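Local coordinates for extracellular ligand-binding receptor (Rhodopseudomonas palustris, PDB 4EYQ), which probably serves as the periplasmic solute-binding component of a transport system, holding aromatic acids such as caffeic acid or 4-hydroxyphenylpyruvic acid, at residues A[115-120]-A[284-289]; A[143-148]-A[172-177]. All blocks are in the same frame, centred on the assembly; numbering follows the deposited sequence.

Contacts 1 and 2 lie at the two ends of one ligand, their centres about 20 Å apart. In contact 1 (115-120 with 284-289) His286 meets the phenolic end; in contact 2 (143-148 with 172-177) Arg174 holds the carboxylate of the same molecule. 4-Hydroxyphenylpyruvic acid overlaps caffeic acid and makes similar bonds to His286 and Arg174; the overlapping atoms mean that the two cannot be bound at once. Thr79, Ser199 and Gln282 add further hydrogen bonds. The contacts touch directly where Ile119 CD1 packs 4.2 Å from Tyr147 CE1. In sequence, contact 2 falls between the segments of contact 1, and helix 119-132 leads from the first contact toward strand 137-143 of the second.

Contact 1 of 2, residues A[115-120]-A[284-289]; sequences MPQPIP and AGHSFD. With ENO (3-(4-hydroxy-phenyl)pyruvic acid), chain B; DHC (caffeic acid), chain C.
The imidazole of His286 carries Pro116 on one face, the amide oxygen of Gln117 at its edge, and the phenolic end of the ligand also at the edge. Pro116 CG is 3.8 Å from the ring centroid and only 15° off the normal, a CH-pi contact displaced toward the rim. At the edge, Gln117 OE1 is 3.9 Å from His286 CE1, and the amide plane is turned 61° from the ring. No hydrogen bond forms here; OE1 accepts one from Gln282 NE2.

Polar contact with the ligand passes through one nitrogen, in the part of the pocket of this periplasmic binding protein fold that receives the phenolic end. His286 NE2 donates to O4' of caffeic acid at 3.0 Å, or to O3 of 4-hydroxyphenylpyruvic acid. Pro116 CB lies 3.5 Å from O4' of caffeic acid, so the proline ring touches both imidazole and phenol. With CG anti to its carbonyl carbon (chi1 -56°), His286 is swung from its helix toward this proline.

Selenomethionine Met115 extends the packing along the helix: its CG lies 3.7 Å from the carbonyl oxygen of His286, and its bent chain brings SE within 4.0 Å of Asp289 CB. The carboxylate of Asp289 bonds to Ser329 OG and Gln330 N.

No hydrogen bond joins the two segments directly. The contact sets the linker between edge strand 112-114 and helix 119-132 against helix 282-301, whose Ala284 and Ser287 pack on helix 21-30 and whose Phe288 reaches helix 261-275.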
# COMPACT_ATOMS: atom_id res chain seq x y z
N MSE A 115 6.41 -0.49 -2.15
CA MSE A 115 5.64 0.25 -3.16
C MSE A 115 4.71 1.30 -2.50
O MSE A 115 4.75 2.47 -2.91
CB MSE A 115 4.82 -0.69 -4.06
CG MSE A 115 5.65 -1.57 -5.04
SE MSE A 115 6.67 -0.55 -6.32
CE MSE A 115 8.26 -0.49 -5.32
N PRO A 116 3.88 0.89 -1.48
CA PRO A 116 2.98 1.88 -0.88
C PRO A 116 3.71 3.10 -0.27
O PRO A 116 4.85 2.97 0.22
CB PRO A 116 2.26 1.09 0.24
CG PRO A 116 2.33 -0.34 -0.19
CD PRO A 116 3.66 -0.47 -0.91
N GLN A 117 3.04 4.26 -0.30
CA GLN A 117 3.61 5.52 0.27
C GLN A 117 3.94 5.41 1.75
O GLN A 117 3.18 4.78 2.47
CB GLN A 117 2.63 6.65 0.05
CG GLN A 117 2.48 6.96 -1.45
CD GLN A 117 1.43 6.10 -2.20
OE1 GLN A 117 0.83 5.20 -1.62
NE2 GLN A 117 1.20 6.42 -3.49
N PRO A 118 5.10 5.96 2.21
CA PRO A 118 5.39 5.88 3.63
C PRO A 118 4.34 6.68 4.40
O PRO A 118 3.82 7.70 3.91
CB PRO A 118 6.82 6.48 3.76
CG PRO A 118 7.05 7.23 2.49
CD PRO A 118 6.19 6.60 1.43
N ILE A 119 4.01 6.20 5.59
CA ILE A 119 2.95 6.79 6.40
C ILE A 119 3.14 8.32 6.60
O ILE A 119 2.19 9.09 6.38
CB ILE A 119 2.81 6.03 7.74
CG1 ILE A 119 1.72 4.98 7.64
CG2 ILE A 119 2.53 6.98 8.90
CD1 ILE A 119 1.88 4.00 6.49
N PRO A 120 4.35 8.78 7.00
CA PRO A 120 4.50 10.24 7.19
C PRO A 120 4.22 11.12 5.94
O PRO A 120 3.76 12.24 6.09
CB PRO A 120 5.96 10.40 7.69
CG PRO A 120 6.31 9.07 8.28
CD PRO A 120 5.56 8.04 7.45
N ALA A 284 -4.34 -2.17 -6.82
CA ALA A 284 -3.96 -2.50 -8.18
C ALA A 284 -2.71 -1.69 -8.62
O ALA A 284 -1.80 -2.23 -9.25
CB ALA A 284 -5.13 -2.25 -9.13
N GLY A 285 -2.67 -0.40 -8.29
CA GLY A 285 -1.47 0.43 -8.53
C GLY A 285 -0.16 -0.18 -8.04
O GLY A 285 0.84 -0.19 -8.77
N HIS A 286 -0.15 -0.73 -6.82
CA HIS A 286 1.08 -1.31 -6.28
C HIS A 286 1.62 -2.54 -7.00
O HIS A 286 2.84 -2.66 -7.20
CB HIS A 286 0.96 -1.61 -4.79
CG HIS A 286 0.59 -0.43 -3.95
ND1 HIS A 286 1.13 0.80 -4.14
CD2 HIS A 286 -0.32 -0.30 -2.91
CE1 HIS A 286 0.61 1.66 -3.24
NE2 HIS A 286 -0.28 0.99 -2.49
N SER A 287 0.76 -3.47 -7.39
CA SER A 287 1.33 -4.62 -8.05
C SER A 287 1.78 -4.30 -9.46
O SER A 287 2.81 -4.82 -9.90
CB SER A 287 0.49 -5.90 -7.93
OG SER A 287 -0.60 -5.89 -8.79
N PHE A 288 1.02 -3.43 -10.14
CA PHE A 288 1.43 -2.92 -11.44
C PHE A 288 2.77 -2.17 -11.34
O PHE A 288 3.69 -2.33 -12.20
CB PHE A 288 0.32 -2.01 -11.96
CG PHE A 288 0.56 -1.43 -13.31
CD1 PHE A 288 0.12 -2.08 -14.46
CD2 PHE A 288 1.14 -0.16 -13.44
CE1 PHE A 288 0.28 -1.49 -15.73
CE2 PHE A 288 1.33 0.43 -14.70
CZ PHE A 288 0.90 -0.24 -15.85
N ASP A 289 2.91 -1.34 -10.31
CA ASP A 289 4.16 -0.58 -10.19
C ASP A 289 5.37 -1.47 -9.86
O ASP A 289 6.49 -1.17 -10.28
CB ASP A 289 4.03 0.49 -9.13
CG ASP A 289 3.05 1.59 -9.54
OD1 ASP A 289 2.61 1.59 -10.72
OD2 ASP A 289 2.76 2.46 -8.69
O4 ENO B . -0.74 -2.16 5.09
C9 ENO B . -2.15 -1.59 1.80
C8 ENO B . -1.69 -0.81 0.76
C7 ENO B . -1.47 0.55 0.96
C6 ENO B . -1.68 1.15 2.20
C5 ENO B . -2.15 0.35 3.24
C4 ENO B . -2.38 -1.02 3.05
O3 ENO B . -1.01 1.28 -0.09
C3 ENO B . -2.92 -1.89 4.17
C2 ENO B . -1.94 -2.33 5.23
C1 ENO B . -2.47 -2.99 6.42
O2 ENO B . -1.69 -3.31 7.34
O1 ENO B . -3.71 -3.21 6.52
C1 DHC C . -2.64 -2.78 6.55
O1 DHC C . -3.86 -3.03 6.69
C2 DHC C . -2.18 -1.79 5.54
C3 DHC C . -2.72 -1.78 4.34
C1' DHC C . -2.29 -0.81 3.30
C2' DHC C . -2.10 -1.31 2.02
C3' DHC C . -1.72 -0.46 1.01
C4' DHC C . -1.50 0.98 1.30
C5' DHC C . -1.68 1.45 2.59
C6' DHC C . -2.08 0.55 3.58
O4' DHC C . -1.12 1.83 0.30
O3' DHC C . -1.55 -0.98 -0.23
O2 DHC C . -1.77 -3.34 7.25

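Contact 2 of 2, residues A[143-148]-A[172-177]; sequences YSDSYG and FARPDT. With DHC (caffeic acid), chain C; ENO (3-(4-hydroxy-phenyl)pyruvic acid), chain B.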
# COMPACT_ATOMS: atom_id res chain seq x y z
N TYR A 143 -5.98 -0.35 13.99
CA TYR A 143 -5.65 -1.76 14.31
C TYR A 143 -4.71 -1.84 15.52
O TYR A 143 -3.85 -0.98 15.72
CB TYR A 143 -4.98 -2.46 13.11
CG TYR A 143 -5.82 -2.59 11.84
CD1 TYR A 143 -7.19 -2.86 11.89
CD2 TYR A 143 -5.24 -2.46 10.58
CE1 TYR A 143 -7.95 -2.98 10.74
CE2 TYR A 143 -5.99 -2.58 9.40
CZ TYR A 143 -7.34 -2.85 9.48
OH TYR A 143 -8.11 -2.98 8.33
N SER A 144 -4.88 -2.86 16.35
CA SER A 144 -3.90 -3.16 17.40
C SER A 144 -2.74 -4.00 16.84
O SER A 144 -2.42 -5.08 17.37
CB SER A 144 -4.56 -3.89 18.56
OG SER A 144 -5.39 -4.91 18.04
N ASP A 145 -2.12 -3.52 15.77
CA ASP A 145 -0.91 -4.14 15.23
C ASP A 145 -0.02 -3.06 14.60
O ASP A 145 -0.30 -1.85 14.72
CB ASP A 145 -1.23 -5.31 14.28
CG ASP A 145 -2.05 -4.91 13.05
OD1 ASP A 145 -1.80 -3.86 12.40
OD2 ASP A 145 -2.96 -5.70 12.69
N SER A 146 1.06 -3.50 13.94
CA SER A 146 2.06 -2.58 13.45
C SER A 146 1.53 -1.54 12.45
O SER A 146 2.05 -0.43 12.43
CB SER A 146 3.30 -3.33 12.92
OG SER A 146 2.93 -4.27 11.93
N TYR A 147 0.51 -1.84 11.65
CA TYR A 147 -0.06 -0.77 10.80
C TYR A 147 -0.75 0.33 11.64
O TYR A 147 -0.61 1.55 11.37
CB TYR A 147 -1.05 -1.31 9.77
CG TYR A 147 -1.59 -0.25 8.80
CD1 TYR A 147 -0.78 0.31 7.83
CD2 TYR A 147 -2.92 0.17 8.86
CE1 TYR A 147 -1.26 1.25 6.93
CE2 TYR A 147 -3.42 1.11 7.95
CZ TYR A 147 -2.58 1.65 6.99
OH TYR A 147 -3.04 2.58 6.08
N GLY A 148 -1.51 -0.11 12.65
CA GLY A 148 -2.16 0.83 13.54
C GLY A 148 -1.15 1.63 14.34
O GLY A 148 -1.37 2.83 14.60
N PHE A 172 -8.75 -1.62 17.56
CA PHE A 172 -9.50 -2.84 17.29
C PHE A 172 -8.69 -3.84 16.46
O PHE A 172 -7.66 -3.49 15.88
CB PHE A 172 -10.85 -2.55 16.65
CG PHE A 172 -10.79 -2.03 15.24
CD1 PHE A 172 -10.35 -0.74 14.97
CD2 PHE A 172 -11.22 -2.81 14.18
CE1 PHE A 172 -10.34 -0.24 13.65
CE2 PHE A 172 -11.22 -2.34 12.87
CZ PHE A 172 -10.78 -1.05 12.61
N ALA A 173 -9.15 -5.10 16.45
CA ALA A 173 -8.49 -6.17 15.71
C ALA A 173 -9.15 -6.32 14.34
O ALA A 173 -10.36 -6.04 14.17
CB ALA A 173 -8.57 -7.48 16.49
N ARG A 174 -8.34 -6.72 13.36
CA ARG A 174 -8.77 -6.88 11.98
C ARG A 174 -10.05 -7.72 11.75
O ARG A 174 -10.83 -7.37 10.86
CB ARG A 174 -7.61 -7.46 11.16
CG ARG A 174 -6.51 -6.45 10.88
CD ARG A 174 -5.25 -7.08 10.31
NE ARG A 174 -4.16 -6.12 10.37
CZ ARG A 174 -3.82 -5.33 9.35
NH1 ARG A 174 -4.49 -5.42 8.19
NH2 ARG A 174 -2.82 -4.45 9.50
N PRO A 175 -10.26 -8.82 12.52
CA PRO A 175 -11.49 -9.60 12.27
C PRO A 175 -12.72 -9.14 13.05
O PRO A 175 -13.79 -9.73 12.89
CB PRO A 175 -11.11 -11.02 12.72
CG PRO A 175 -9.63 -10.99 13.02
CD PRO A 175 -9.35 -9.56 13.41
N ASP A 176 -12.59 -8.11 13.89
CA ASP A 176 -13.70 -7.66 14.75
C ASP A 176 -14.89 -7.21 13.90
O ASP A 176 -14.71 -6.59 12.86
CB ASP A 176 -13.27 -6.50 15.63
CG ASP A 176 -12.33 -6.91 16.74
OD1 ASP A 176 -12.11 -8.12 16.94
OD2 ASP A 176 -11.81 -6.02 17.45
N THR A 177 -16.10 -7.52 14.36
CA THR A 177 -17.30 -7.15 13.63
C THR A 177 -17.97 -5.95 14.27
O THR A 177 -18.86 -5.33 13.69
CB THR A 177 -18.31 -8.30 13.54
OG1 THR A 177 -18.52 -8.85 14.85
CG2 THR A 177 -17.78 -9.39 12.59
C1 DHC C . -2.64 -2.78 6.55
O1 DHC C . -3.86 -3.03 6.69
C2 DHC C . -2.18 -1.79 5.54
C3 DHC C . -2.72 -1.78 4.34
C1' DHC C . -2.29 -0.81 3.30
C2' DHC C . -2.10 -1.31 2.02
C3' DHC C . -1.72 -0.46 1.01
C4' DHC C . -1.50 0.98 1.30
C5' DHC C . -1.68 1.45 2.59
C6' DHC C . -2.08 0.55 3.58
O4' DHC C . -1.12 1.83 0.30
O3' DHC C . -1.55 -0.98 -0.23
O2 DHC C . -1.77 -3.34 7.25
O4 ENO B . -0.74 -2.16 5.09
C9 ENO B . -2.15 -1.59 1.80
C8 ENO B . -1.69 -0.81 0.76
C7 ENO B . -1.47 0.55 0.96
C6 ENO B . -1.68 1.15 2.20
C5 ENO B . -2.15 0.35 3.24
C4 ENO B . -2.38 -1.02 3.05
O3 ENO B . -1.01 1.28 -0.09
C3 ENO B . -2.92 -1.89 4.17
C2 ENO B . -1.94 -2.33 5.23
C1 ENO B . -2.47 -2.99 6.42
O2 ENO B . -1.69 -3.31 7.34
O1 ENO B . -3.71 -3.21 6.52
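Arg174 and Asp145 form a two-point salt bridge on the ligand-facing rim of a beta-alpha-beta unit, strand 137-143, helix 146-161 and strand 165-172, in the second lobe of this periplasmic binding protein fold. The guanidinium approaches side-on: NE lies 2.6 Å from OD2 of Asp145 and NH2 lies 3.1 Å from its OD1, both on the syn side. The carboxylate and guanidinium are nearly coplanar, and the NE bond to OD2 is almost straight, with an N-H...O angle of 170°. Asp145 is the N-cap of helix 146-161, its OD1 accepting from Tyr147 N on the anti side, a bond that probably helps to hold the carboxylate in position.

Arg174 turns its other edge to the ligand carboxylate, with NH1 2.9 Å from O1 and NH2 2.7 Å from O2 of caffeic acid; 4-hydroxyphenylpyruvic acid is gripped in the same way. NH2 thus serves two carboxylates, and Asp145, in the second shell, probably helps to orient the ligand-binding arginine.

Aromatic rings pack around these groups. Arg174 CG sits over the centre of the Tyr143 ring, 3.7 Å from its centroid, as a CH-pi contact, while CD2 of that ring lies over a face of the guanidinium. The Tyr143 hydroxyl bonds to Ser199 N. Tyr147, with CG anti to its backbone N (chi1 -176°), turns a ring face to the ligand: C2 of caffeic acid lies over the centre of the Tyr147 ring, 3.3 Å from its plane. The Tyr147 hydroxyl bonds to Thr222 OG1.

Where the parallel strands end, Ser144 N donates to Phe172 O at 2.9 Å. Behind this bond the Phe172 and Tyr143 rings meet obliquely, planes at 59°, with Phe172 CZ 3.9 Å from Tyr143 CE1.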